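Local coordinates for putative nucleolar GTP-binding protein 1 (Plasmodium falciparum, PDB 2QU8), which binds GDP through a GTPase domain and is probably a nucleolar GTPase involved in ribosome assembly, at residues P23-H28 with T103-I108; K30-S35 with T198-L203. All coordinates share one frame; numbering follows the deposited sequence.

Interaction 1 of 2, residues P23-H28 with T103-I108; sequences PSINPH and TALAHI
Ile-108 meets Pro-27 with both of its branches. The end of the longer branch, CD1, sits against Pro-27 CA (3.6 Å) and CB, while the short branch brings CG2 to 3.5 Å from the backbone O of the same proline. With CG2 anti to the backbone N and CG1 beside it (chi1 -52°), the two branches diverge, and the bend at chi2, -84°, sets CD1 against the proline. A branched residue suits this place, where one side chain must cover a ring and a carbonyl together.

Ile-25 completes the first shell. Its CG2 touches Ile-108 CD1 at 3.9 Å, and its CD1 reaches Leu-105 CD2 at 4.0 Å; it crosses each of these side chains at about a right angle, so the methyls meet at single points rather than along their lengths. Ile-25 and Leu-105 both rest also on Ile-81 of strand 76-82, which brings an interior strand of the central sheet into the same apolar cluster.

Further out, polar bonds fix the two backbones. Asn-26 points away from the helix and closes an Asx turn, its OD1 accepting from His-28 N at 2.9 Å in the carbonyl plane, a turn that has Pro-27 at its middle and so sets the proline's place against Ile-108. Past the last turn of helix 96-106, His-107 folds back so that ND1 donates almost straight (174°) to Thr-103 O at 2.8 Å; the acceptor oxygen lies in the imidazole plane, though ND1 stands above the carbonyl plane. Pro-27 is also tied by a backbone hydrogen bond to Asn-109, the residue after Ile-108.

No hydrogen bond joins the two segments themselves: van der Waals packing and burial of apolar surface probably hold them, while the surrounding polar bonds fix the backbones that present it.

Interaction 2 of 2, residues K30-S35 with T198-L203; sequences KTIILS and TACELL
Leu-203, Ile-32 and Ala-199 bury the most surface where helix 192-222 lies against strand 30-35. Leu-203 reaches Lys-30 and Thr-31: its CD1 comes within 3.7 Å of Lys-30 CB and 3.9 Å of the backbone N of Thr-31, so a single methyl covers both the root of a side chain and the strand backbone. CB already points toward the strand, and with chi1 at -140°, off the staggered values, CD1 comes to rest on it.

Lys-30 takes part through its aliphatic portion. CB and CG give Leu-203 an apolar surface, after which the chain bends at chi3 and chi4 and leads the ammonium away, towards a cation-pi partner in Tyr-78. Lysine suits the place: its CB and CG pack apolarly while its ammonium reaches the ring of Tyr-78.

One turn earlier on the helix, Ala-199 points its CB at the strand and meets Ile-32 CD1 at 3.9 Å. Ile-32 extends CG1 and CD1 towards the helix (chi2 165°), and the small alanine leaves the helix backbone close enough for this reach, with the two alpha carbons 7.2 Å apart. Cys-200 SG adds a looser contact, 4.5 Å from Ile-32 CD1.

The short axes approach to 9.1 Å at 122°, so the helix runs across the strand and partly against it. Thr-31, pointing the other way, has its hydroxyl bonded to Lys-29 and Gln-79. A C-terminal helix laid over the central parallel strands, with the strand leading into a probable P-loop, is characteristic of the alpha/beta fold of small GTPases.

From the N terminus the chain passes through 23-28 and enters strand 30-35 almost at once. Interaction 1 then closes a loop of 74 residues, when the end of helix 96-106 returns to that leading segment; interaction 2 closes one of 162 residues, when the C-terminal helix 192-222 comes back to the strand. The segments alternate along the chain, so the two loops cross rather than nest. Their centres lie 14 Å apart, yet they touch: Ile-108 CG2 packs on Thr-31 OG1 at 3.6 Å. Together they tie helix 96-106 and helix 192-222 to the N-terminal part of the chain around the central strand.

Interaction 1 of 2, residues P23-H28 with T103-I108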
loop_
_atom_site.group_PDB
_atom_site.type_symbol
_atom_site.label_atom_id
_atom_site.label_comp_id
_atom_site.label_asym_id
_atom_site.label_seq_id
_atom_site.Cartn_x
_atom_site.Cartn_y
_atom_site.Cartn_z
ATOM N N PRO A 23 14.843 8.145 5.661
ATOM C CA PRO A 23 14.963 9.561 6.014
ATOM C C PRO A 23 13.827 10.023 6.919
ATOM O O PRO A 23 12.682 10.105 6.477
ATOM C CB PRO A 23 14.895 10.274 4.660
ATOM C CG PRO A 23 14.138 9.362 3.784
ATOM C CD PRO A 23 14.395 7.961 4.265
ATOM N N SER A 24 14.146 10.297 8.181
ATOM C CA SER A 24 13.197 10.887 9.131
ATOM C C SER A 24 11.785 10.276 9.097
ATOM O O SER A 24 10.789 10.996 8.997
ATOM C CB SER A 24 13.139 12.413 8.944
ATOM N N ILE A 25 11.711 8.949 9.159
ATOM C CA ILE A 25 10.436 8.254 9.296
ATOM C C ILE A 25 10.400 7.590 10.668
ATOM O O ILE A 25 11.343 6.903 11.051
ATOM C CB ILE A 25 10.230 7.163 8.206
ATOM C CG1 ILE A 25 10.209 7.774 6.802
ATOM C CG2 ILE A 25 8.932 6.367 8.473
ATOM C CD1 ILE A 25 10.129 6.731 5.678
ATOM N N ASN A 26 9.313 7.791 11.405
ATOM C CA ASN A 26 9.108 7.028 12.624
ATOM C C ASN A 26 8.582 5.621 12.302
ATOM O O ASN A 26 7.464 5.476 11.810
ATOM C CB ASN A 26 8.171 7.755 13.583
ATOM C CG ASN A 26 8.178 7.140 14.967
ATOM O OD1 ASN A 26 7.907 5.951 15.134
ATOM N ND2 ASN A 26 8.500 7.945 15.968
ATOM N N PRO A 27 9.383 4.580 12.594
ATOM C CA PRO A 27 9.030 3.200 12.218
ATOM C C PRO A 27 7.906 2.584 13.063
ATOM O O PRO A 27 7.358 1.543 12.691
ATOM C CB PRO A 27 10.337 2.439 12.441
ATOM C CG PRO A 27 11.006 3.186 13.541
ATOM C CD PRO A 27 10.671 4.637 13.313
ATOM N N HIS A 28 7.557 3.236 14.170
ATOM C CA HIS A 28 6.565 2.711 15.108
ATOM C C HIS A 28 5.147 3.248 14.873
ATOM O O HIS A 28 4.167 2.623 15.290
ATOM C CB HIS A 28 7.001 2.995 16.551
ATOM C CG HIS A 28 8.423 2.619 16.846
ATOM N ND1 HIS A 28 8.803 1.337 17.177
ATOM C CD2 HIS A 28 9.555 3.366 16.879
ATOM C CE1 HIS A 28 10.108 1.306 17.391
ATOM N NE2 HIS A 28 10.587 2.525 17.220
ATOM N N THR A 103 13.776 -2.074 1.712
ATOM C CA THR A 103 13.671 -3.040 2.796
ATOM C C THR A 103 13.365 -2.363 4.142
ATOM O O THR A 103 12.541 -2.861 4.902
ATOM C CB THR A 103 14.940 -3.917 2.881
ATOM O OG1 THR A 103 15.220 -4.464 1.584
ATOM C CG2 THR A 103 14.737 -5.053 3.859
ATOM N N ALA A 104 13.994 -1.217 4.409
ATOM C CA ALA A 104 13.730 -0.461 5.647
ATOM C C ALA A 104 12.255 -0.050 5.780
ATOM O O ALA A 104 11.683 -0.120 6.867
ATOM C CB ALA A 104 14.642 0.754 5.746
ATOM N N LEU A 105 11.655 0.356 4.660
ATOM C CA LEU A 105 10.234 0.696 4.589
ATOM C C LEU A 105 9.320 -0.498 4.823
ATOM O O LEU A 105 8.268 -0.375 5.453
ATOM C CB LEU A 105 9.920 1.315 3.227
ATOM C CG LEU A 105 10.010 2.836 3.185
ATOM C CD1 LEU A 105 10.181 3.313 1.766
ATOM C CD2 LEU A 105 8.757 3.452 3.828
ATOM N N ALA A 106 9.727 -1.649 4.297
ATOM C CA ALA A 106 8.997 -2.901 4.459
ATOM C C ALA A 106 8.973 -3.409 5.901
ATOM O O ALA A 106 8.182 -4.290 6.235
ATOM C CB ALA A 106 9.569 -3.963 3.531
ATOM N N HIS A 107 9.830 -2.848 6.752
ATOM C CA HIS A 107 9.892 -3.228 8.167
ATOM C C HIS A 107 9.202 -2.244 9.115
ATOM O O HIS A 107 9.276 -2.403 10.330
ATOM C CB HIS A 107 11.346 -3.455 8.594
ATOM C CG HIS A 107 11.914 -4.754 8.114
ATOM N ND1 HIS A 107 12.475 -4.909 6.864
ATOM C CD2 HIS A 107 11.991 -5.964 8.712
ATOM C CE1 HIS A 107 12.878 -6.157 6.714
ATOM N NE2 HIS A 107 12.595 -6.819 7.821
ATOM N N ILE A 108 8.530 -1.236 8.559
ATOM C CA ILE A 108 7.769 -0.250 9.345
ATOM C C ILE A 108 6.444 -0.861 9.828
ATOM O O ILE A 108 6.006 -1.885 9.305
ATOM C CB ILE A 108 7.474 1.035 8.503
ATOM C CG1 ILE A 108 8.756 1.611 7.882
ATOM C CG2 ILE A 108 6.731 2.101 9.314
ATOM C CD1 ILE A 108 9.581 2.515 8.766
#

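Interaction 2 of 2, residues K30-S35 with T198-L203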
loop_
_atom_site.group_PDB
_atom_site.type_symbol
_atom_site.label_atom_id
_atom_site.label_comp_id
_atom_site.label_asym_id
_atom_site.label_seq_id
_atom_site.Cartn_x
_atom_site.Cartn_y
_atom_site.Cartn_z
ATOM N N LYS A 30 1.675 3.950 13.132
ATOM C CA LYS A 30 0.799 3.287 12.166
ATOM C C LYS A 30 0.920 3.966 10.796
ATOM O O LYS A 30 0.789 5.187 10.682
ATOM C CB LYS A 30 -0.646 3.301 12.654
ATOM C CG LYS A 30 -0.863 2.536 13.954
ATOM C CD LYS A 30 -2.330 2.538 14.369
ATOM C CE LYS A 30 -2.765 3.879 14.918
ATOM N NZ LYS A 30 -1.979 4.267 16.132
ATOM N N THR A 31 1.185 3.167 9.768
ATOM C CA THR A 31 1.527 3.700 8.458
ATOM C C THR A 31 0.781 3.020 7.319
ATOM O O THR A 31 0.667 1.792 7.279
ATOM C CB THR A 31 3.059 3.550 8.191
ATOM O OG1 THR A 31 3.802 4.192 9.233
ATOM C CG2 THR A 31 3.464 4.147 6.832
ATOM N N ILE A 32 0.293 3.819 6.378
ATOM C CA ILE A 32 -0.069 3.290 5.067
ATOM C C ILE A 32 1.122 3.498 4.112
ATOM O O ILE A 32 1.594 4.618 3.915
ATOM C CB ILE A 32 -1.368 3.925 4.511
ATOM C CG1 ILE A 32 -2.551 3.648 5.457
ATOM C CG2 ILE A 32 -1.692 3.376 3.135
ATOM C CD1 ILE A 32 -3.755 4.524 5.162
ATOM N N ILE A 33 1.617 2.406 3.551
ATOM C CA ILE A 33 2.712 2.462 2.588
ATOM C C ILE A 33 2.118 2.417 1.196
ATOM O O ILE A 33 1.535 1.407 0.805
ATOM C CB ILE A 33 3.696 1.281 2.790
ATOM C CG1 ILE A 33 4.266 1.322 4.212
ATOM C CG2 ILE A 33 4.814 1.304 1.710
ATOM C CD1 ILE A 33 4.765 -0.035 4.731
ATOM N N LEU A 34 2.246 3.514 0.453
ATOM C CA LEU A 34 1.710 3.555 -0.902
ATOM C C LEU A 34 2.653 2.916 -1.910
ATOM O O LEU A 34 3.867 3.156 -1.891
ATOM C CB LEU A 34 1.369 4.982 -1.328
ATOM C CG LEU A 34 0.124 5.601 -0.689
ATOM C CD1 LEU A 34 0.177 7.114 -0.866
ATOM C CD2 LEU A 34 -1.155 5.010 -1.290
ATOM N N SER A 35 2.069 2.125 -2.805
ATOM C CA SER A 35 2.806 1.461 -3.875
ATOM C C SER A 35 1.925 1.362 -5.123
ATOM O O SER A 35 0.703 1.469 -5.038
ATOM C CB SER A 35 3.270 0.081 -3.399
ATOM O OG SER A 35 4.000 -0.605 -4.405
ATOM N N THR A 198 -10.594 1.074 5.372
ATOM C CA THR A 198 -10.274 -0.362 5.287
ATOM C C THR A 198 -8.777 -0.680 5.456
ATOM O O THR A 198 -8.430 -1.712 6.037
ATOM C CB THR A 198 -10.912 -1.091 4.054
ATOM O OG1 THR A 198 -9.928 -1.903 3.399
ATOM C CG2 THR A 198 -11.491 -0.124 3.068
ATOM N N ALA A 199 -7.903 0.207 4.970
ATOM C CA ALA A 199 -6.460 0.088 5.225
ATOM C C ALA A 199 -6.154 0.084 6.726
ATOM O O ALA A 199 -5.502 -0.831 7.232
ATOM C CB ALA A 199 -5.687 1.200 4.518
ATOM N N CYS A 200 -6.645 1.097 7.430
ATOM C CA CYS A 200 -6.428 1.228 8.869
ATOM C C CYS A 200 -6.877 -0.009 9.650
ATOM O O CYS A 200 -6.101 -0.557 10.430
ATOM C CB CYS A 200 -7.115 2.487 9.398
ATOM S SG CYS A 200 -6.392 4.013 8.743
ATOM N N GLU A 201 -8.110 -0.453 9.417
ATOM C CA GLU A 201 -8.645 -1.637 10.092
ATOM C C GLU A 201 -7.928 -2.945 9.737
ATOM O O GLU A 201 -7.814 -3.825 10.589
ATOM C CB GLU A 201 -10.164 -1.750 9.899
ATOM C CG GLU A 201 -10.994 -1.465 11.181
ATOM C CD GLU A 201 -11.022 0.010 11.595
ATOM O OE1 GLU A 201 -11.994 0.714 11.233
ATOM O OE2 GLU A 201 -10.080 0.469 12.284
ATOM N N LEU A 202 -7.433 -3.069 8.500
ATOM C CA LEU A 202 -6.586 -4.206 8.130
ATOM C C LEU A 202 -5.306 -4.218 8.959
ATOM O O LEU A 202 -4.814 -5.283 9.341
ATOM C CB LEU A 202 -6.225 -4.198 6.640
ATOM C CG LEU A 202 -6.791 -5.257 5.685
ATOM C CD1 LEU A 202 -5.901 -5.329 4.446
ATOM C CD2 LEU A 202 -6.914 -6.651 6.312
ATOM N N LEU A 203 -4.777 -3.024 9.225
ATOM C CA LEU A 203 -3.601 -2.858 10.072
ATOM C C LEU A 203 -3.903 -3.317 11.497
ATOM O O LEU A 203 -3.151 -4.110 12.069
ATOM C CB LEU A 203 -3.148 -1.390 10.090
ATOM C CG LEU A 203 -1.653 -1.032 10.049
ATOM C CD1 LEU A 203 -1.426 0.342 10.661
ATOM C CD2 LEU A 203 -0.757 -2.071 10.704
#